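Long-range contact in AncCDT-1 (Synthetic construct, PDB 5T0W), which binds the amino acid arginine as a reconstructed ancestral solute-binding protein, a precursor of cyclohexadienyl dehydratase: residues I85-M90 / L209-R214. Numbering follows the deposited sequence.
Sequences IVMSGM and LGFAIR. With ARG (arginine), chain E.
Met87 lays its terminal methyl over one face of the Phe211 ring: CE stands 3.6 Å from the ring centroid, 19° off the normal, a CH-pi contact. With CG anti to the carbonyl carbon and the chain bent at chi3 (61°), SD also lies above this face, 4.6 Å from the centroid, a Met-aromatic contact. Ile85 extends past the ring's root, its CD1 3.9 Å from Phe211 CB. The other side carries Val86, whose CB is 3.9 Å from Ala212 CB, and the extended Met90, whose SD lies 4.1 Å from Ala212 CB. Reciprocal backbone bonds make Val86 and Ala212 an antiparallel hydrogen-bonded pair: Val86 N to Ala212 O (3.0 Å) is nearly straight at 170°. Beyond it the chains part around a water that accepts from Ser88 N and Met90 N and donates to Gly210 O; Gly210 N to Met90 O (2.8 Å) rejoins them. The turn supplies Ser88, Gly89 and Met90 to the arginine pocket of this family 3 solute-binding protein, Gly89 O accepting from the ligand's amino N (2.8 Å). The contact joins edge strand 85-86 of the parallel sheet to strand 207-213; Ile85 and Met87 bond through their backbones to Gly28 of strand 24-29, and helices 48-60, 74-79 and 218-233 pack around.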
# COMPACT_ATOMS: atom_id res chain seq x y z
N ILE A 85 -8.36 3.84 -11.46
CA ILE A 85 -8.04 4.31 -10.12
C ILE A 85 -7.13 3.34 -9.40
O ILE A 85 -7.32 2.11 -9.50
CB ILE A 85 -9.33 4.55 -9.30
CG1 ILE A 85 -9.04 5.10 -7.90
CG2 ILE A 85 -10.14 3.25 -9.15
CD1 ILE A 85 -10.23 5.79 -7.27
N VAL A 86 -6.17 3.86 -8.65
CA VAL A 86 -5.27 3.00 -7.83
C VAL A 86 -5.84 2.87 -6.41
O VAL A 86 -6.02 3.85 -5.74
CB VAL A 86 -3.86 3.60 -7.75
CG1 VAL A 86 -2.98 2.76 -6.88
CG2 VAL A 86 -3.26 3.74 -9.13
N MET A 87 -6.13 1.65 -5.99
CA MET A 87 -6.53 1.40 -4.61
C MET A 87 -5.66 0.26 -4.07
O MET A 87 -5.94 -0.92 -4.30
CB MET A 87 -8.01 1.04 -4.53
CG MET A 87 -8.92 1.98 -5.30
SD MET A 87 -10.72 1.89 -5.07
CE MET A 87 -11.09 2.23 -3.35
N SER A 88 -4.51 0.63 -3.51
CA SER A 88 -3.41 -0.32 -3.32
C SER A 88 -2.42 0.12 -2.26
O SER A 88 -1.21 -0.01 -2.42
CB SER A 88 -2.67 -0.62 -4.64
OG SER A 88 -2.07 -1.90 -4.58
N GLY A 89 -2.97 0.65 -1.18
CA GLY A 89 -2.17 1.09 -0.04
C GLY A 89 -1.18 2.17 -0.38
O GLY A 89 -0.07 2.15 0.11
N MET A 90 -1.58 3.08 -1.26
CA MET A 90 -0.66 4.06 -1.78
C MET A 90 -0.51 5.31 -0.92
O MET A 90 -1.44 6.06 -0.69
CB MET A 90 -1.08 4.45 -3.16
CG MET A 90 -0.06 5.32 -3.84
SD MET A 90 -0.33 5.40 -5.57
CE MET A 90 0.92 6.58 -6.01
N LEU A 209 -2.45 7.65 3.31
CA LEU A 209 -2.64 6.91 2.07
C LEU A 209 -3.80 7.55 1.34
O LEU A 209 -4.71 8.12 1.97
CB LEU A 209 -2.98 5.46 2.36
CG LEU A 209 -2.11 4.74 3.38
CD1 LEU A 209 -2.52 3.28 3.52
CD2 LEU A 209 -0.65 4.80 2.97
N GLY A 210 -3.78 7.46 0.02
CA GLY A 210 -4.91 7.90 -0.82
C GLY A 210 -5.11 6.98 -2.01
O GLY A 210 -4.27 6.15 -2.32
N PHE A 211 -6.22 7.20 -2.71
CA PHE A 211 -6.45 6.62 -4.03
C PHE A 211 -6.03 7.56 -5.13
O PHE A 211 -6.38 8.74 -5.12
CB PHE A 211 -7.91 6.30 -4.19
CG PHE A 211 -8.46 5.54 -3.05
CD1 PHE A 211 -7.88 4.34 -2.67
CD2 PHE A 211 -9.54 6.02 -2.34
CE1 PHE A 211 -8.40 3.62 -1.61
CE2 PHE A 211 -10.06 5.31 -1.29
CZ PHE A 211 -9.49 4.13 -0.91
N ALA A 212 -5.30 7.04 -6.11
CA ALA A 212 -4.73 7.88 -7.19
C ALA A 212 -5.59 7.85 -8.44
O ALA A 212 -6.11 6.81 -8.78
CB ALA A 212 -3.34 7.41 -7.54
N ILE A 213 -5.71 8.99 -9.11
CA ILE A 213 -6.29 9.02 -10.44
C ILE A 213 -5.46 9.94 -11.34
O ILE A 213 -4.71 10.79 -10.85
CB ILE A 213 -7.74 9.52 -10.44
CG1 ILE A 213 -7.80 10.99 -10.04
CG2 ILE A 213 -8.60 8.69 -9.50
CD1 ILE A 213 -9.12 11.65 -10.39
N ARG A 214 -5.64 9.79 -12.65
CA ARG A 214 -4.98 10.69 -13.59
C ARG A 214 -5.38 12.14 -13.34
O ARG A 214 -6.52 12.42 -12.96
CB ARG A 214 -5.36 10.35 -15.02
CG ARG A 214 -4.86 9.03 -15.50
CD ARG A 214 -5.28 8.85 -16.95
NE ARG A 214 -6.70 8.51 -17.12
CZ ARG A 214 -7.23 7.31 -16.89
NH1 ARG A 214 -6.48 6.30 -16.45
NH2 ARG A 214 -8.53 7.11 -17.08
N ARG E . 2.51 2.55 1.21
CA ARG E . 3.73 2.26 0.44
C ARG E . 3.71 3.11 -0.77
O ARG E . 4.76 3.25 -1.39
CB ARG E . 3.77 0.82 0.03
CG ARG E . 2.67 0.49 -0.94
CD ARG E . 2.85 -0.89 -1.55
NE ARG E . 1.56 -1.42 -1.95
CZ ARG E . 1.40 -2.55 -2.62
NH1 ARG E . 0.17 -2.98 -2.93
NH2 ARG E . 2.47 -3.26 -2.97
OXT ARG E . 2.64 3.64 -1.14
O HOH W 1 -4.51 3.18 -2.27